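Local coordinates for TATA-box-binding protein (Methanococcus jannaschii, PDB 2Z8U), which binds the TATA-box promoter element as a general transcription factor and helps start transcription of archaeal genes by RNA polymerase, at the interface of chains A and B. Sequence-based numbering; all coordinates share one arbitrary frame. Chains: chain A/B, TATA-box-binding protein.

Contact 1: the interface of chains A and B. Residues chain A 51, 53, 60-61, 70, 72; chain B 123, 126-127.
B:Leu126, helical in its backbone within helix 121-127, points at extended residues of three neighbouring strands of chain A, with A:Val51 from 50-54, A:Ala60 from 59-63 and A:Thr72 from 68-74. In the TBP family such strands form the concave, DNA-binding underside of a saddle, and a partner helix here rests on part of it. In the leucine, CG anti to the backbone N (chi1 -177°) carries the branch point toward the strands, and its two methyls then part. CD2 lies 4.0 Å from A:Val51 CG1 and also meets A:Ala60 CB at 4.1 Å, the short alanine letting the leucine tip come near strand 59-63. CD1 comes to 3.7 Å from the hydroxyl oxygen A:Thr72 OG1, a van der Waals touch across side chains that run at about a right angle. A:Thr72 CG2 faces the root of the leucine, 3.9 Å from B:Leu126 CA. The second branch of A:Val51, CG2, takes up the flexible end of B:Met127, 4.0 Å from CE. Beside this apolar cluster, A:Val51 CG1 sits over the rim of the A:Arg53 guanidinium face. A:Arg53 NH2 remains 4.4 Å from B:Asp123 OD1, too long for a salt bridge, though the opposite charges probably attract weakly.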
ATOM      1  N   VAL A  51     -14.492  11.351  27.089  1.00 38.31           N
ATOM      2  CA  VAL A  51     -15.070  11.623  25.770  1.00 38.20           C
ATOM      3  C   VAL A  51     -15.145  13.132  25.534  1.00 38.43           C
ATOM      4  O   VAL A  51     -15.763  13.859  26.313  1.00 38.45           O
ATOM      5  CB  VAL A  51     -16.485  11.010  25.647  1.00 37.99           C
ATOM      6  CG1 VAL A  51     -17.146  11.400  24.295  1.00 38.27           C
ATOM      7  CG2 VAL A  51     -16.448   9.490  25.815  1.00 38.08           C
ATOM      8  N   ARG A  53     -15.945  16.199  22.478  1.00 39.41           N
ATOM      9  CA  ARG A  53     -16.546  16.432  21.159  1.00 39.74           C
ATOM     10  C   ARG A  53     -16.261  17.835  20.643  1.00 39.77           C
ATOM     11  O   ARG A  53     -16.627  18.824  21.282  1.00 39.69           O
ATOM     12  CB  ARG A  53     -18.054  16.193  21.208  1.00 39.82           C
ATOM     13  CG  ARG A  53     -18.433  14.888  21.860  1.00 40.37           C
ATOM     14  CD  ARG A  53     -19.929  14.729  21.954  1.00 41.37           C
ATOM     15  NE  ARG A  53     -20.272  13.509  22.679  1.00 41.97           N
ATOM     16  CZ  ARG A  53     -20.362  12.303  22.125  1.00 41.51           C
ATOM     17  NH1 ARG A  53     -20.142  12.138  20.826  1.00 41.58           N
ATOM     18  NH2 ARG A  53     -20.675  11.259  22.879  1.00 41.94           N
ATOM     19  N   ALA A  60     -15.139  13.234  17.535  1.00 34.59           N
ATOM     20  CA  ALA A  60     -15.136  12.808  18.932  1.00 33.96           C
ATOM     21  C   ALA A  60     -13.833  12.097  19.296  1.00 33.98           C
ATOM     22  O   ALA A  60     -13.239  11.385  18.476  1.00 33.65           O
ATOM     23  CB  ALA A  60     -16.338  11.927  19.242  1.00 33.99           C
ATOM     24  N   LEU A  61     -13.384  12.322  20.527  1.00 33.47           N
ATOM     25  CA  LEU A  61     -12.139  11.752  21.025  1.00 33.54           C
ATOM     26  C   LEU A  61     -12.339  11.017  22.348  1.00 33.45           C
ATOM     27  O   LEU A  61     -13.002  11.529  23.263  1.00 33.57           O
ATOM     28  CB  LEU A  61     -11.075  12.842  21.179  1.00 33.84           C
ATOM     29  CG  LEU A  61     -10.646  13.627  19.932  1.00 33.46           C
ATOM     30  CD1 LEU A  61     -11.487  14.860  19.757  1.00 34.29           C
ATOM     31  CD2 LEU A  61      -9.194  14.024  20.061  1.00 36.67           C
ATOM     32  N   ASN A  70      -8.407   7.733  20.931  1.00 36.23           N
ATOM     33  CA  ASN A  70      -9.110   7.259  19.745  1.00 36.06           C
ATOM     34  C   ASN A  70     -10.026   8.365  19.260  1.00 35.98           C
ATOM     35  O   ASN A  70     -10.591   9.120  20.064  1.00 34.79           O
ATOM     36  CB  ASN A  70      -9.888   5.979  20.047  1.00 36.58           C
ATOM     37  CG  ASN A  70      -8.972   4.809  20.392  1.00 37.18           C
ATOM     38  OD1 ASN A  70      -7.913   4.638  19.780  1.00 39.97           O
ATOM     39  ND2 ASN A  70      -9.376   3.997  21.369  1.00 39.03           N
ATOM     40  N   THR A  72     -13.078   9.329  16.273  1.00 34.02           N
ATOM     41  CA  THR A  72     -14.026   8.971  15.222  1.00 33.42           C
ATOM     42  C   THR A  72     -14.629  10.260  14.637  1.00 32.91           C
ATOM     43  O   THR A  72     -14.581  11.329  15.268  1.00 32.17           O
ATOM     44  CB  THR A  72     -15.179   8.082  15.780  1.00 33.79           C
ATOM     45  OG1 THR A  72     -15.879   8.797  16.806  1.00 34.17           O
ATOM     46  CG2 THR A  72     -14.644   6.765  16.370  1.00 33.73           C
TER
ATOM     47  N   ASP B 123     -21.830   5.498  20.669  1.00 37.36           N
ATOM     48  CA  ASP B 123     -21.000   5.071  21.806  1.00 37.71           C
ATOM     49  C   ASP B 123     -20.110   3.888  21.468  1.00 37.05           C
ATOM     50  O   ASP B 123     -18.914   3.911  21.750  1.00 37.10           O
ATOM     51  CB  ASP B 123     -21.868   4.713  23.024  1.00 37.55           C
ATOM     52  CG  ASP B 123     -22.354   5.931  23.781  1.00 39.15           C
ATOM     53  OD1 ASP B 123     -21.896   7.056  23.483  1.00 40.16           O
ATOM     54  OD2 ASP B 123     -23.203   5.754  24.691  1.00 40.33           O
ATOM     55  N   LEU B 126     -17.186   4.512  19.006  1.00 36.61           N
ATOM     56  CA  LEU B 126     -16.062   5.219  19.623  1.00 37.91           C
ATOM     57  C   LEU B 126     -15.277   4.308  20.576  1.00 38.94           C
ATOM     58  O   LEU B 126     -14.047   4.326  20.573  1.00 39.36           O
ATOM     59  CB  LEU B 126     -16.560   6.469  20.357  1.00 37.24           C
ATOM     60  CG  LEU B 126     -15.554   7.424  21.024  1.00 36.93           C
ATOM     61  CD1 LEU B 126     -14.434   7.901  20.080  1.00 34.78           C
ATOM     62  CD2 LEU B 126     -16.306   8.599  21.622  1.00 37.37           C
ATOM     63  N   MET B 127     -15.995   3.501  21.359  1.00 40.31           N
ATOM     64  CA  MET B 127     -15.428   2.773  22.507  1.00 42.07           C
ATOM     65  C   MET B 127     -14.927   1.361  22.202  1.00 42.11           C
ATOM     66  O   MET B 127     -14.126   0.804  22.964  1.00 42.63           O
ATOM     67  CB  MET B 127     -16.452   2.709  23.644  1.00 41.87           C
ATOM     68  CG  MET B 127     -16.695   4.044  24.317  1.00 43.26           C
ATOM     69  SD  MET B 127     -18.236   4.136  25.254  1.00 44.50           S
ATOM     70  CE  MET B 127     -18.066   5.787  25.924  1.00 42.13           C
TER

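Contact 2: the interface of chains A and B. Residues chain A 138-139, 153, 155, 159, 161; chain B 136-139, 142.
The phenylalanine pair of the second TBP repeat, A:Phe138 and A:Phe155, meets B:Gln137, B:Phe138 and B:Pro139, the matching loop of the other subunit. Such phenylalanines wedge between base pairs when TBP kinks DNA; here each loop packs against protein. The ring of B:Phe138 is turned to receive A:Leu153 CD1 over one face, 3.5 Å above its plane and displaced toward the rim, a CH-pi contact that suits a methyl tip on a broad aromatic surface. Its CG stands between backbone N and carbonyl carbon (chi1 57°), and the CE2 side of the ring is met by A:Val161 CG1 at 3.6 Å. At the ring's base, A:Phe155 CZ touches B:Phe138 CB at 3.7 Å. The prolines come tip to tip, their CG atoms 3.6 Å apart in A:Pro139 and B:Pro139, while B:Pro139 O lies in the plane of the A:Phe138 ring at its edge, 3.2 Å from CE1. A:Lys159 is long enough to span the contact: NZ gives a 2.8 Å hydrogen bond to B:Gln137 O, tilted 26° from the carbonyl plane. Within chain B, B:Gln137 NE2 bonds to B:Glu136 OE1 at 2.8 Å, which limits rotation of the glutamine amide beside the lysine. In this dimer the contact covers side chains expected to insert into DNA, so TATA-box binding would probably require the chains to part.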
ATOM      1  N   PHE A 138     -30.945  -7.670   6.943  1.00 43.62           N
ATOM      2  CA  PHE A 138     -30.103  -6.510   6.666  1.00 43.90           C
ATOM      3  C   PHE A 138     -30.233  -6.196   5.182  1.00 43.17           C
ATOM      4  O   PHE A 138     -30.417  -7.102   4.379  1.00 43.19           O
ATOM      5  CB  PHE A 138     -28.630  -6.807   7.042  1.00 44.39           C
ATOM      6  CG  PHE A 138     -27.635  -5.745   6.588  1.00 46.48           C
ATOM      7  CD1 PHE A 138     -27.581  -4.486   7.208  1.00 48.00           C
ATOM      8  CD2 PHE A 138     -26.737  -6.010   5.559  1.00 47.81           C
ATOM      9  CE1 PHE A 138     -26.650  -3.492   6.801  1.00 46.54           C
ATOM     10  CE2 PHE A 138     -25.805  -5.017   5.147  1.00 48.40           C
ATOM     11  CZ  PHE A 138     -25.779  -3.754   5.780  1.00 46.76           C
ATOM     12  N   PRO A 139     -30.187  -4.909   4.804  1.00 42.86           N
ATOM     13  CA  PRO A 139     -30.187  -4.706   3.363  1.00 42.28           C
ATOM     14  C   PRO A 139     -28.763  -4.863   2.851  1.00 41.66           C
ATOM     15  O   PRO A 139     -27.804  -4.604   3.585  1.00 42.00           O
ATOM     16  CB  PRO A 139     -30.687  -3.269   3.211  1.00 42.55           C
ATOM     17  CG  PRO A 139     -30.221  -2.586   4.447  1.00 43.00           C
ATOM     18  CD  PRO A 139     -30.174  -3.632   5.544  1.00 42.87           C
ATOM     19  N   LEU A 153     -19.885  -4.057   1.957  1.00 35.90           N
ATOM     20  CA  LEU A 153     -21.335  -4.129   1.797  1.00 34.68           C
ATOM     21  C   LEU A 153     -21.636  -3.716   0.362  1.00 34.78           C
ATOM     22  O   LEU A 153     -21.211  -2.648  -0.074  1.00 34.25           O
ATOM     23  CB  LEU A 153     -22.039  -3.189   2.789  1.00 35.21           C
ATOM     24  CG  LEU A 153     -21.513  -3.278   4.244  1.00 36.71           C
ATOM     25  CD1 LEU A 153     -22.048  -2.164   5.148  1.00 39.15           C
ATOM     26  CD2 LEU A 153     -21.774  -4.627   4.872  1.00 36.33           C
ATOM     27  N   PHE A 155     -24.730  -3.004  -2.294  1.00 33.70           N
ATOM     28  CA  PHE A 155     -26.157  -2.713  -2.376  1.00 34.02           C
ATOM     29  C   PHE A 155     -26.669  -2.885  -3.784  1.00 33.98           C
ATOM     30  O   PHE A 155     -25.897  -2.810  -4.751  1.00 34.57           O
ATOM     31  CB  PHE A 155     -26.437  -1.311  -1.815  1.00 34.25           C
ATOM     32  CG  PHE A 155     -26.033  -1.174  -0.359  1.00 34.95           C
ATOM     33  CD1 PHE A 155     -26.868  -1.662   0.650  1.00 35.46           C
ATOM     34  CD2 PHE A 155     -24.802  -0.616  -0.005  1.00 35.88           C
ATOM     35  CE1 PHE A 155     -26.496  -1.578   2.006  1.00 35.67           C
ATOM     36  CE2 PHE A 155     -24.417  -0.543   1.339  1.00 38.38           C
ATOM     37  CZ  PHE A 155     -25.282  -1.022   2.349  1.00 35.81           C
ATOM     38  N   LYS A 159     -23.996   0.748  -5.330  1.00 35.78           N
ATOM     39  CA  LYS A 159     -23.200   1.356  -4.273  1.00 37.40           C
ATOM     40  C   LYS A 159     -22.506   0.297  -3.428  1.00 36.46           C
ATOM     41  O   LYS A 159     -23.102  -0.716  -3.063  1.00 35.90           O
ATOM     42  CB  LYS A 159     -24.075   2.234  -3.376  1.00 37.46           C
ATOM     43  CG  LYS A 159     -23.365   2.744  -2.104  1.00 40.53           C
ATOM     44  CD  LYS A 159     -24.267   3.701  -1.334  1.00 40.51           C
ATOM     45  CE  LYS A 159     -24.050   3.555   0.168  1.00 45.72           C
ATOM     46  NZ  LYS A 159     -25.236   4.108   0.902  1.00 48.11           N
ATOM     47  N   VAL A 161     -19.858  -0.169   0.095  1.00 35.80           N
ATOM     48  CA  VAL A 161     -19.252   0.437   1.277  1.00 35.84           C
ATOM     49  C   VAL A 161     -18.152  -0.504   1.729  1.00 35.81           C
ATOM     50  O   VAL A 161     -18.390  -1.700   1.941  1.00 35.77           O
ATOM     51  CB  VAL A 161     -20.282   0.675   2.428  1.00 35.88           C
ATOM     52  CG1 VAL A 161     -19.620   1.343   3.623  1.00 35.84           C
ATOM     53  CG2 VAL A 161     -21.418   1.539   1.948  1.00 36.74           C
TER
ATOM     54  N   GLU B 136     -25.563   7.225   7.380  1.00 44.61           N
ATOM     55  CA  GLU B 136     -25.901   7.773   6.061  1.00 45.50           C
ATOM     56  C   GLU B 136     -25.519   6.833   4.912  1.00 45.54           C
ATOM     57  O   GLU B 136     -26.010   6.990   3.790  1.00 45.71           O
ATOM     58  CB  GLU B 136     -25.252   9.146   5.855  1.00 46.14           C
ATOM     59  CG  GLU B 136     -23.791   9.206   6.286  1.00 47.41           C
ATOM     60  CD  GLU B 136     -22.990  10.218   5.518  1.00 49.76           C
ATOM     61  OE1 GLU B 136     -22.251   9.799   4.600  1.00 50.09           O
ATOM     62  OE2 GLU B 136     -23.104  11.432   5.823  1.00 51.36           O
ATOM     63  N   GLN B 137     -24.643   5.866   5.189  1.00 45.50           N
ATOM     64  CA  GLN B 137     -24.147   4.966   4.150  1.00 45.30           C
ATOM     65  C   GLN B 137     -24.717   3.554   4.283  1.00 44.92           C
ATOM     66  O   GLN B 137     -24.834   2.827   3.303  1.00 45.86           O
ATOM     67  CB  GLN B 137     -22.612   4.937   4.129  1.00 45.42           C
ATOM     68  CG  GLN B 137     -21.937   6.264   3.715  1.00 46.16           C
ATOM     69  CD  GLN B 137     -22.441   6.824   2.388  1.00 46.55           C
ATOM     70  OE1 GLN B 137     -22.657   6.084   1.428  1.00 48.79           O
ATOM     71  NE2 GLN B 137     -22.629   8.139   2.332  1.00 45.89           N
ATOM     72  N   PHE B 138     -25.064   3.165   5.497  1.00 44.34           N
ATOM     73  CA  PHE B 138     -25.624   1.845   5.750  1.00 43.95           C
ATOM     74  C   PHE B 138     -26.221   1.795   7.143  1.00 43.50           C
ATOM     75  O   PHE B 138     -25.718   2.444   8.064  1.00 43.28           O
ATOM     76  CB  PHE B 138     -24.562   0.729   5.562  1.00 43.98           C
ATOM     77  CG  PHE B 138     -23.336   0.889   6.425  1.00 45.24           C
ATOM     78  CD1 PHE B 138     -23.224   0.207   7.628  1.00 45.17           C
ATOM     79  CD2 PHE B 138     -22.279   1.713   6.027  1.00 46.10           C
ATOM     80  CE1 PHE B 138     -22.092   0.365   8.438  1.00 46.47           C
ATOM     81  CE2 PHE B 138     -21.139   1.868   6.838  1.00 45.06           C
ATOM     82  CZ  PHE B 138     -21.046   1.193   8.033  1.00 44.58           C
ATOM     83  N   PRO B 139     -27.283   0.994   7.320  1.00 43.42           N
ATOM     84  CA  PRO B 139     -27.870   0.897   8.638  1.00 43.17           C
ATOM     85  C   PRO B 139     -27.036  -0.080   9.486  1.00 42.76           C
ATOM     86  O   PRO B 139     -26.527  -1.068   8.951  1.00 43.22           O
ATOM     87  CB  PRO B 139     -29.251   0.296   8.337  1.00 43.34           C
ATOM     88  CG  PRO B 139     -29.013  -0.588   7.190  1.00 42.89           C
ATOM     89  CD  PRO B 139     -27.988   0.132   6.342  1.00 43.47           C
ATOM     90  N   VAL B 142     -20.929  -2.133  12.107  1.00 37.41           N
ATOM     91  CA  VAL B 142     -20.171  -3.298  11.650  1.00 37.68           C
ATOM     92  C   VAL B 142     -19.037  -3.593  12.625  1.00 38.40           C
ATOM     93  O   VAL B 142     -18.264  -2.718  13.011  1.00 36.98           O
ATOM     94  CB  VAL B 142     -19.648  -3.137  10.195  1.00 38.24           C
ATOM     95  CG1 VAL B 142     -18.916  -4.396   9.727  1.00 37.49           C
ATOM     96  CG2 VAL B 142     -20.812  -2.824   9.244  1.00 37.58           C
TER

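Contact 3: the interface of chains A and B. Residues chain A 17, 19, 108-110, 163; chain B 132-134, 138.
The A:Asn17 amide and the B:Glu132 carboxylate meet tip to tip, nearly coplanar with their planes 30° apart; the B:Glu134 carboxylate also reaches the amide's edge, its plane turned 54° from it. A:Asn17 and A:Asn108 are the paired asparagines that TBPs direct at the minor groove. As modelled, A:Asn17 ND2 spends its two hydrogens on two acidic partners, both close to its amide plane: B:Glu132 OE1 at 2.8 Å, approached on its syn side, and B:Glu134 OE2 at 2.9 Å, approached on its anti side. An alanine in place of A:Asn17 would probably leave both carboxylates without this amide donor and the B:Glu134 group more free to turn. The other end of the amide is less comfortable, since A:Asn17 OD1 lies 2.6 Å from B:Glu132 OE2, a clash of acceptors unless the carboxyl group carries a proton, which is not seen. A:Asn108 overlaps the bent B:Glu132 chain, so the placement of these two side chains, and the exact geometry at B:Glu132, is doubtful. A:Val110 offers an apolar flank, its CG2 lying 3.9 Å from B:Glu134 CG. From within chain B, the backbone N of B:Tyr133 donates to the anti lone pair of B:Glu132 OE1 at 3.0 Å, giving that oxygen a second donor.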
ATOM      1  N   ASN A  17     -15.218   8.376   6.178  1.00 30.92           N
ATOM      2  CA  ASN A  17     -14.734   8.620   7.518  1.00 31.36           C
ATOM      3  C   ASN A  17     -13.450   7.860   7.773  1.00 31.27           C
ATOM      4  O   ASN A  17     -13.118   6.911   7.053  1.00 30.77           O
ATOM      5  CB  ASN A  17     -15.826   8.386   8.596  1.00 31.98           C
ATOM      6  CG  ASN A  17     -15.850   6.981   9.143  1.00 34.17           C
ATOM      7  OD1 ASN A  17     -14.814   6.415   9.480  1.00 38.71           O
ATOM      8  ND2 ASN A  17     -17.062   6.440   9.331  1.00 35.96           N
ATOM      9  N   VAL A  19     -11.060   6.445  11.249  1.00 32.68           N
ATOM     10  CA  VAL A  19     -10.812   6.335  12.682  1.00 33.37           C
ATOM     11  C   VAL A  19      -9.296   6.381  12.848  1.00 33.15           C
ATOM     12  O   VAL A  19      -8.571   5.657  12.161  1.00 32.38           O
ATOM     13  CB  VAL A  19     -11.431   5.034  13.269  1.00 32.84           C
ATOM     14  CG1 VAL A  19     -11.134   4.898  14.761  1.00 33.67           C
ATOM     15  CG2 VAL A  19     -12.943   5.006  12.997  1.00 32.95           C
ATOM     16  N   ASN A 108      -9.013   2.637  10.955  1.00 31.68           N
ATOM     17  CA  ASN A 108     -10.125   2.216  10.133  1.00 31.92           C
ATOM     18  C   ASN A 108     -10.604   3.331   9.210  1.00 32.04           C
ATOM     19  O   ASN A 108     -10.317   4.520   9.439  1.00 30.34           O
ATOM     20  CB  ASN A 108     -11.297   1.728  11.001  1.00 32.68           C
ATOM     21  CG  ASN A 108     -12.422   1.132  10.183  1.00 35.62           C
ATOM     22  OD1 ASN A 108     -12.221   0.285   9.318  1.00 35.23           O
ATOM     23  ND2 ASN A 108     -13.621   1.597  10.444  1.00 40.97           N
ATOM     24  N   MET A 109     -11.338   2.918   8.177  1.00 32.87           N
ATOM     25  CA  MET A 109     -12.043   3.827   7.271  1.00 34.27           C
ATOM     26  C   MET A 109     -13.336   3.234   6.771  1.00 33.64           C
ATOM     27  O   MET A 109     -13.542   1.989   6.775  1.00 33.22           O
ATOM     28  CB  MET A 109     -11.212   4.110   6.032  1.00 34.36           C
ATOM     29  CG  MET A 109      -9.845   4.620   6.272  1.00 34.09           C
ATOM     30  SD  MET A 109      -8.940   4.453   4.743  1.00 40.20           S
ATOM     31  CE  MET A 109      -7.451   5.343   5.146  1.00 33.77           C
ATOM     32  N   VAL A 110     -14.205   4.127   6.314  1.00 31.13           N
ATOM     33  CA  VAL A 110     -15.287   3.748   5.450  1.00 30.39           C
ATOM     34  C   VAL A 110     -14.971   4.427   4.113  1.00 29.51           C
ATOM     35  O   VAL A 110     -14.721   5.641   4.084  1.00 28.84           O
ATOM     36  CB  VAL A 110     -16.662   4.191   5.993  1.00 30.02           C
ATOM     37  CG1 VAL A 110     -17.716   4.072   4.946  1.00 31.63           C
ATOM     38  CG2 VAL A 110     -17.063   3.346   7.228  1.00 31.97           C
ATOM     39  N   THR A 163     -15.279  -1.228   4.609  1.00 37.05           N
ATOM     40  CA  THR A 163     -14.911  -0.931   5.976  1.00 36.37           C
ATOM     41  C   THR A 163     -13.755  -1.848   6.410  1.00 36.25           C
ATOM     42  O   THR A 163     -13.487  -2.863   5.774  1.00 34.97           O
ATOM     43  CB  THR A 163     -16.147  -1.130   6.941  1.00 37.51           C
ATOM     44  OG1 THR A 163     -16.412  -2.523   7.105  1.00 37.52           O
ATOM     45  CG2 THR A 163     -17.419  -0.492   6.377  1.00 38.56           C
TER
ATOM     46  N   GLU B 132     -17.256  -0.049  12.807  1.00 38.35           N
ATOM     47  CA  GLU B 132     -17.583   1.116  11.974  1.00 38.38           C
ATOM     48  C   GLU B 132     -19.069   1.355  11.969  1.00 38.47           C
ATOM     49  O   GLU B 132     -19.866   0.418  12.101  1.00 38.17           O
ATOM     50  CB  GLU B 132     -17.124   0.984  10.516  1.00 38.23           C
ATOM     51  CG  GLU B 132     -15.834   1.742  10.185  1.00 39.14           C
ATOM     52  CD  GLU B 132     -15.904   3.278  10.241  1.00 40.23           C
ATOM     53  OE1 GLU B 132     -16.969   3.884  10.526  1.00 39.09           O
ATOM     54  OE2 GLU B 132     -14.849   3.881   9.958  1.00 38.98           O
ATOM     55  N   TYR B 133     -19.423   2.621  11.791  1.00 38.77           N
ATOM     56  CA  TYR B 133     -20.802   3.060  11.846  1.00 38.93           C
ATOM     57  C   TYR B 133     -20.889   4.324  11.035  1.00 39.70           C
ATOM     58  O   TYR B 133     -20.180   5.311  11.323  1.00 40.26           O
ATOM     59  CB  TYR B 133     -21.215   3.297  13.296  1.00 39.06           C
ATOM     60  CG  TYR B 133     -22.626   3.787  13.485  1.00 38.51           C
ATOM     61  CD1 TYR B 133     -23.702   3.065  12.995  1.00 39.74           C
ATOM     62  CD2 TYR B 133     -22.885   4.967  14.186  1.00 40.61           C
ATOM     63  CE1 TYR B 133     -25.020   3.511  13.179  1.00 39.77           C
ATOM     64  CE2 TYR B 133     -24.191   5.418  14.380  1.00 39.32           C
ATOM     65  CZ  TYR B 133     -25.250   4.688  13.869  1.00 39.77           C
ATOM     66  OH  TYR B 133     -26.551   5.121  14.058  1.00 40.47           O
ATOM     67  N   GLU B 134     -21.719   4.283   9.999  1.00 39.80           N
ATOM     68  CA  GLU B 134     -21.962   5.429   9.133  1.00 41.21           C
ATOM     69  C   GLU B 134     -23.402   5.370   8.688  1.00 41.24           C
ATOM     70  O   GLU B 134     -23.667   4.880   7.587  1.00 40.61           O
ATOM     71  CB  GLU B 134     -21.069   5.355   7.891  1.00 41.69           C
ATOM     72  CG  GLU B 134     -19.774   6.052   8.015  1.00 45.33           C
ATOM     73  CD  GLU B 134     -19.916   7.563   8.002  1.00 46.73           C
ATOM     74  OE1 GLU B 134     -20.643   8.128   7.149  1.00 50.79           O
ATOM     75  OE2 GLU B 134     -19.288   8.186   8.862  1.00 47.22           O
ATOM     76  N   PHE B 138     -25.064   3.165   5.497  1.00 44.34           N
ATOM     77  CA  PHE B 138     -25.624   1.845   5.750  1.00 43.95           C
ATOM     78  C   PHE B 138     -26.221   1.795   7.143  1.00 43.50           C
ATOM     79  O   PHE B 138     -25.718   2.444   8.064  1.00 43.28           O
ATOM     80  CB  PHE B 138     -24.562   0.729   5.562  1.00 43.98           C
ATOM     81  CG  PHE B 138     -23.336   0.889   6.425  1.00 45.24           C
ATOM     82  CD1 PHE B 138     -23.224   0.207   7.628  1.00 45.17           C
ATOM     83  CD2 PHE B 138     -22.279   1.713   6.027  1.00 46.10           C
ATOM     84  CE1 PHE B 138     -22.092   0.365   8.438  1.00 46.47           C
ATOM     85  CE2 PHE B 138     -21.139   1.868   6.838  1.00 45.06           C
ATOM     86  CZ  PHE B 138     -21.046   1.193   8.033  1.00 44.58           C
TER

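The C-alpha centres of contact 1 and contact 2 are about 22 Å apart; contact 3 lies between, about 13 Å from contact 1 and 11 Å from contact 2. Contacts 2 and 3 share B:Phe138 and strand 159-163 of chain A. On chain A, contact 1 uses the first repeat, contact 2 the second, and contact 3 strands 14-23 and 105-114 from both, whereas chain B supplies residues of its second repeat throughout. With their two-fold twins, the contacts obstruct both concave DNA-binding faces; the structure alone does not establish that this pairing forms in solution.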